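Local coordinates for protein GNA33 (PDB 2G5D) that probably cleaves the beta-1,4 linkage between N-acetylmuramic acid and N-acetylglucosamine in peptidoglycan, as a lytic transglycosylase that leaves a 1,6-anhydro bond, at residues Pro105-Gly110 with Tyr407-Leu412; Pro352-Thr357 with Asn367-Ala372. All blocks are in the same frame, centred on the assembly; numbering follows the deposited sequence.

Interaction 1 (Pro105-Gly110 with Tyr407-Leu412); sequences PWQVAG and YVWQLL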
loop_
_atom_site.group_PDB
_atom_site.type_symbol
_atom_site.label_atom_id
_atom_site.label_comp_id
_atom_site.label_asym_id
_atom_site.label_seq_id
_atom_site.Cartn_x
_atom_site.Cartn_y
_atom_site.Cartn_z
ATOM N N PRO A 105 -3.748 13.021 -21.327
ATOM C CA PRO A 105 -2.507 12.540 -20.730
ATOM C C PRO A 105 -1.480 13.663 -20.454
ATOM O O PRO A 105 -1.205 14.507 -21.313
ATOM C CB PRO A 105 -1.957 11.547 -21.784
ATOM C CG PRO A 105 -2.952 11.529 -22.909
ATOM C CD PRO A 105 -3.744 12.808 -22.786
ATOM N N TRP A 106 -0.935 13.650 -19.248
ATOM C CA TRP A 106 0.125 14.581 -18.835
ATOM C C TRP A 106 1.374 13.781 -18.561
ATOM O O TRP A 106 1.448 13.073 -17.548
ATOM C CB TRP A 106 -0.248 15.354 -17.567
ATOM C CG TRP A 106 -1.440 16.244 -17.741
ATOM C CD1 TRP A 106 -2.757 15.854 -17.737
ATOM C CD2 TRP A 106 -1.436 17.661 -17.953
ATOM N NE1 TRP A 106 -3.568 16.949 -17.908
ATOM C CE2 TRP A 106 -2.790 18.073 -18.036
ATOM C CE3 TRP A 106 -0.419 18.640 -18.041
ATOM C CZ2 TRP A 106 -3.158 19.416 -18.219
ATOM C CZ3 TRP A 106 -0.787 19.985 -18.228
ATOM C CH2 TRP A 106 -2.145 20.353 -18.322
ATOM N N GLN A 107 2.348 13.897 -19.468
ATOM C CA GLN A 107 3.664 13.277 -19.269
ATOM C C GLN A 107 4.387 13.941 -18.086
ATOM O O GLN A 107 4.384 15.170 -17.957
ATOM C CB GLN A 107 4.498 13.384 -20.535
ATOM C CG GLN A 107 5.826 12.689 -20.385
ATOM C CD GLN A 107 6.569 12.545 -21.695
ATOM O OE1 GLN A 107 6.683 13.502 -22.461
ATOM N NE2 GLN A 107 7.106 11.345 -21.947
ATOM N N VAL A 108 4.990 13.122 -17.231
ATOM C CA VAL A 108 5.539 13.582 -15.950
ATOM C C VAL A 108 7.071 13.604 -15.981
ATOM O O VAL A 108 7.711 12.587 -16.301
ATOM C CB VAL A 108 5.015 12.723 -14.749
ATOM C CG1 VAL A 108 5.567 13.267 -13.407
ATOM C CG2 VAL A 108 3.470 12.691 -14.713
ATOM N N ALA A 109 7.646 14.776 -15.710
ATOM C CA ALA A 109 9.084 14.870 -15.449
ATOM C C ALA A 109 9.327 15.275 -14.006
ATOM O O ALA A 109 8.707 16.204 -13.500
ATOM C CB ALA A 109 9.779 15.839 -16.419
ATOM N N GLY A 110 10.212 14.542 -13.338
ATOM C CA GLY A 110 10.682 14.886 -12.003
ATOM C C GLY A 110 12.125 15.343 -12.044
ATOM O O GLY A 110 13.027 14.575 -12.402
ATOM N N TYR A 407 8.603 5.207 -17.016
ATOM C CA TYR A 407 8.104 6.500 -17.468
ATOM C C TYR A 407 6.643 6.545 -17.131
ATOM O O TYR A 407 5.962 5.523 -17.213
ATOM C CB TYR A 407 8.281 6.632 -18.975
ATOM C CG TYR A 407 9.732 6.532 -19.350
ATOM C CD1 TYR A 407 10.262 5.343 -19.842
ATOM C CD2 TYR A 407 10.579 7.610 -19.162
ATOM C CE1 TYR A 407 11.609 5.242 -20.155
ATOM C CE2 TYR A 407 11.927 7.531 -19.490
ATOM C CZ TYR A 407 12.435 6.343 -19.973
ATOM O OH TYR A 407 13.775 6.269 -20.294
ATOM N N VAL A 408 6.153 7.716 -16.753
ATOM C CA VAL A 408 4.760 7.782 -16.352
ATOM C C VAL A 408 3.986 8.911 -17.008
ATOM O O VAL A 408 4.524 9.983 -17.288
ATOM C CB VAL A 408 4.574 7.758 -14.791
ATOM C CG1 VAL A 408 5.391 6.609 -14.148
ATOM C CG2 VAL A 408 4.885 9.079 -14.158
ATOM N N TRP A 409 2.708 8.662 -17.248
ATOM C CA TRP A 409 1.835 9.697 -17.770
ATOM C C TRP A 409 0.645 9.657 -16.880
ATOM O O TRP A 409 0.096 8.587 -16.618
ATOM C CB TRP A 409 1.366 9.399 -19.198
ATOM C CG TRP A 409 2.435 9.415 -20.271
ATOM C CD1 TRP A 409 2.603 10.357 -21.217
ATOM C CD2 TRP A 409 3.403 8.391 -20.535
ATOM N NE1 TRP A 409 3.638 10.008 -22.075
ATOM C CE2 TRP A 409 4.156 8.808 -21.668
ATOM C CE3 TRP A 409 3.709 7.168 -19.930
ATOM C CZ2 TRP A 409 5.226 8.046 -22.203
ATOM C CZ3 TRP A 409 4.784 6.408 -20.447
ATOM C CH2 TRP A 409 5.524 6.852 -21.574
ATOM N N GLN A 410 0.222 10.822 -16.420
ATOM C CA GLN A 410 -0.973 10.909 -15.591
ATOM C C GLN A 410 -2.166 11.356 -16.458
ATOM O O GLN A 410 -2.053 12.360 -17.164
ATOM C CB GLN A 410 -0.693 11.936 -14.481
ATOM C CG GLN A 410 -1.842 12.141 -13.516
ATOM C CD GLN A 410 -1.488 13.038 -12.337
ATOM O OE1 GLN A 410 -2.087 12.909 -11.283
ATOM N NE2 GLN A 410 -0.537 13.969 -12.519
ATOM N N LEU A 411 -3.290 10.609 -16.412
ATOM C CA LEU A 411 -4.541 10.958 -17.146
ATOM C C LEU A 411 -5.534 11.610 -16.187
ATOM O O LEU A 411 -5.788 11.100 -15.107
ATOM C CB LEU A 411 -5.165 9.730 -17.878
ATOM C CG LEU A 411 -4.482 9.269 -19.192
ATOM C CD1 LEU A 411 -3.055 8.846 -18.932
ATOM C CD2 LEU A 411 -5.243 8.112 -19.891
ATOM N N LEU A 412 -6.041 12.774 -16.569
ATOM C CA LEU A 412 -6.956 13.532 -15.723
ATOM C C LEU A 412 -8.137 13.939 -16.583
ATOM O O LEU A 412 -7.966 14.184 -17.802
ATOM C CB LEU A 412 -6.256 14.802 -15.164
ATOM C CG LEU A 412 -5.108 14.552 -14.185
ATOM C CD1 LEU A 412 -4.308 15.843 -13.943
ATOM C CD2 LEU A 412 -5.630 13.940 -12.861
HETATM O O HOH W 1 6.843 9.769 -19.764
HETATM O O HOH W 2 7.916 9.873 -17.133
#

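Interaction 2 (Pro352-Thr357 with Asn367-Ala372); sequences PLFVAT and NRLIMA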
loop_
_atom_site.group_PDB
_atom_site.type_symbol
_atom_site.label_atom_id
_atom_site.label_comp_id
_atom_site.label_asym_id
_atom_site.label_seq_id
_atom_site.Cartn_x
_atom_site.Cartn_y
_atom_site.Cartn_z
ATOM N N PRO A 352 -6.069 7.612 -13.474
ATOM C CA PRO A 352 -5.422 6.654 -14.388
ATOM C C PRO A 352 -3.948 7.035 -14.635
ATOM O O PRO A 352 -3.606 8.216 -14.777
ATOM C CB PRO A 352 -6.283 6.757 -15.661
ATOM C CG PRO A 352 -7.650 7.234 -15.145
ATOM C CD PRO A 352 -7.303 8.203 -14.045
ATOM N N LEU A 353 -3.063 6.037 -14.672
ATOM C CA LEU A 353 -1.638 6.318 -14.748
ATOM C C LEU A 353 -1.029 5.303 -15.700
ATOM O O LEU A 353 -1.058 4.109 -15.442
ATOM C CB LEU A 353 -1.039 6.210 -13.338
ATOM C CG LEU A 353 0.187 6.941 -12.728
ATOM C CD1 LEU A 353 1.398 6.040 -12.734
ATOM C CD2 LEU A 353 0.533 8.323 -13.293
ATOM N N PHE A 354 -0.515 5.786 -16.824
ATOM C CA PHE A 354 0.190 4.911 -17.743
ATOM C C PHE A 354 1.654 4.755 -17.353
ATOM O O PHE A 354 2.363 5.753 -17.174
ATOM C CB PHE A 354 0.073 5.425 -19.167
ATOM C CG PHE A 354 0.358 4.389 -20.187
ATOM C CD1 PHE A 354 -0.694 3.662 -20.768
ATOM C CD2 PHE A 354 1.672 4.117 -20.568
ATOM C CE1 PHE A 354 -0.432 2.661 -21.727
ATOM C CE2 PHE A 354 1.941 3.135 -21.526
ATOM C CZ PHE A 354 0.882 2.403 -22.099
ATOM N N VAL A 355 2.094 3.497 -17.232
ATOM C CA VAL A 355 3.451 3.151 -16.838
ATOM C C VAL A 355 4.087 2.343 -17.949
ATOM O O VAL A 355 3.594 1.285 -18.329
ATOM C CB VAL A 355 3.511 2.365 -15.474
ATOM C CG1 VAL A 355 4.977 2.055 -15.058
ATOM C CG2 VAL A 355 2.856 3.147 -14.396
ATOM N N ALA A 356 5.158 2.918 -18.496
ATOM C CA ALA A 356 6.057 2.284 -19.426
ATOM C C ALA A 356 7.303 1.812 -18.668
ATOM O O ALA A 356 8.119 2.616 -18.211
ATOM C CB ALA A 356 6.450 3.287 -20.529
ATOM N N THR A 357 7.452 0.496 -18.533
ATOM C CA THR A 357 8.588 -0.041 -17.792
ATOM C C THR A 357 9.075 -1.376 -18.363
ATOM O O THR A 357 8.861 -1.662 -19.542
ATOM C CB THR A 357 8.317 -0.031 -16.228
ATOM O OG1 THR A 357 9.484 -0.443 -15.511
ATOM C CG2 THR A 357 7.114 -0.875 -15.833
ATOM N N ASN A 367 3.932 -2.249 -20.476
ATOM C CA ASN A 367 3.207 -0.964 -20.677
ATOM C C ASN A 367 1.736 -1.135 -20.317
ATOM O O ASN A 367 1.019 -1.959 -20.908
ATOM C CB ASN A 367 3.329 -0.437 -22.131
ATOM C CG ASN A 367 4.777 -0.328 -22.627
ATOM O OD1 ASN A 367 5.658 0.150 -21.935
ATOM N ND2 ASN A 367 5.005 -0.762 -23.851
ATOM N N ARG A 368 1.275 -0.372 -19.329
ATOM C CA ARG A 368 0.014 -0.648 -18.689
ATOM C C ARG A 368 -0.686 0.627 -18.272
ATOM O O ARG A 368 -0.069 1.485 -17.664
ATOM C CB ARG A 368 0.260 -1.500 -17.421
ATOM C CG ARG A 368 0.687 -2.954 -17.680
ATOM C CD ARG A 368 -0.520 -3.880 -17.598
ATOM N NE ARG A 368 -0.240 -5.164 -18.229
ATOM C CZ ARG A 368 0.203 -6.256 -17.603
ATOM N NH1 ARG A 368 0.440 -6.265 -16.282
ATOM N NH2 ARG A 368 0.426 -7.363 -18.324
ATOM N N LEU A 369 -1.970 0.749 -18.590
ATOM C CA LEU A 369 -2.789 1.778 -17.943
ATOM C C LEU A 369 -3.305 1.251 -16.619
ATOM O O LEU A 369 -4.298 0.506 -16.578
ATOM C CB LEU A 369 -3.963 2.241 -18.818
ATOM C CG LEU A 369 -4.756 3.410 -18.213
ATOM C CD1 LEU A 369 -3.846 4.620 -18.047
ATOM C CD2 LEU A 369 -5.930 3.733 -19.126
ATOM N N ILE A 370 -2.633 1.661 -15.537
ATOM C CA ILE A 370 -3.044 1.337 -14.155
ATOM C C ILE A 370 -3.784 2.497 -13.505
ATOM O O ILE A 370 -3.889 3.540 -14.090
ATOM C CB ILE A 370 -1.828 0.892 -13.306
ATOM C CG1 ILE A 370 -0.905 2.073 -12.983
ATOM C CG2 ILE A 370 -1.074 -0.268 -14.053
ATOM C CD1 ILE A 370 0.001 1.883 -11.797
ATOM N N MET A 371 -4.322 2.277 -12.310
ATOM C CA MET A 371 -4.927 3.326 -11.503
ATOM C C MET A 371 -4.073 3.598 -10.271
ATOM O O MET A 371 -3.652 2.679 -9.574
ATOM C CB MET A 371 -6.365 2.958 -11.124
ATOM C CG MET A 371 -7.243 2.564 -12.337
ATOM S SD MET A 371 -7.583 3.925 -13.479
ATOM C CE MET A 371 -7.111 3.092 -14.992
ATOM N N ALA A 372 -3.806 4.882 -10.038
ATOM C CA ALA A 372 -3.004 5.358 -8.919
ATOM C C ALA A 372 -3.914 5.547 -7.709
ATOM O O ALA A 372 -4.492 6.630 -7.492
ATOM C CB ALA A 372 -2.334 6.653 -9.296
HETATM O O HOH W 3 8.300 -0.146 -21.769
#

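Interaction 1 (Pro105-Gly110 with Tyr407-Leu412)
Q107 lies alongside the indole of W409, both pointing the same way from a non-hydrogen-bonded antiparallel pair. Its CB meets W409 CD1 at 3.6 Å. CG stands anti to the backbone N (chi1 -177°) and sits off-centre over the five-membered ring, 4.2 Å from its centroid, in a CH-pi contact. CD passes W409 NE1 and NE2 nears NE1 and CZ2, the amide and ring planes 18° apart. At the tip, NE2 donates to a water at 2.7 Å that lies over the W409 ring toward its rim and bonds V408 O weakly. On the other face, V108 CB packs on V408 CG2 at 3.7 Å, and the W106 and L412 side chains cross at about a right angle, L412 CD1 near W106 CD1. The backbones join through W106 N to Q410 O (2.7 Å) and Q410 N to W106 O. From V108 the strands part: V108 N still bonds V408 O (3.2 Å), but a second water sits between V408 N, from which it accepts, and V108 O, to which it may donate. Strand 103-110 lies between strands 40-44 and 403-413; Y42 packs on W106, V108 and Q410, whose OE1 accepts from T348 N, while strand 352-358 flanks 403-413.

Interaction 2 (Pro352-Thr357 with Asn367-Ala372)
Four backbone hydrogen bonds join L353 to I370 and V355 to R368, each pair bonding in both directions. The straightest runs from V355 N to R368 O, 3.0 Å at 170°; L353 N to I370 O is shorter, at 2.7 Å. CA-H...O contacts fill in between them, such as N367 CA to V355 O at 3.3 Å. Among aromatic contacts, R368 O lies over one face of the F354 ring, 3.8 Å from its plane and offset toward the rim, while N367 CB approaches CZ obliquely at 3.7 Å. Apolar packing occupies both faces of the hairpin. Beside F354, L369 CD1 touches P352 CB, and the bent M371 chain brings SD to 3.7 Å from P352 CG. On the other face I370 CG1, standing between its own backbone N and carbonyl carbon (chi1 72°), lies 3.2 Å from L353 O, and CD1 meets V355 CG2. The polar end of the contact is bridged by a water that donates to both T357 O and N367 OD1. Strands 352-358 and 365-375 form a beta hairpin within the 3D-domain region. Helix 58-72 covers P352 and M371 through F65, V385 of strand 384-391 packs against L353, V355 and I370, and strand 403-413 pairs with the other edge of strand 352-358.

In the fold
Interactions 1 and 2 are two strand pairings separated by one, that of 403-413 with 352-358, their centres about 9 Å apart. In that pairing W409 O probably accepts from F354 N, and Y407 N probably donates to A356 O; W409 CZ3 also packs on A356 CB. Both contacts are largely buried. Interaction 2 is a local hairpin with nine residues between its segments, nested inside the long-range closure made by interaction 1. It keeps five successive residue pairs in register, two of them doubly bonded, with aliphatic packing, a phenyl ring and a water at the T357 end. Interaction 1 keeps three; two indoles take part, and a water stands in for a strand-to-strand bond.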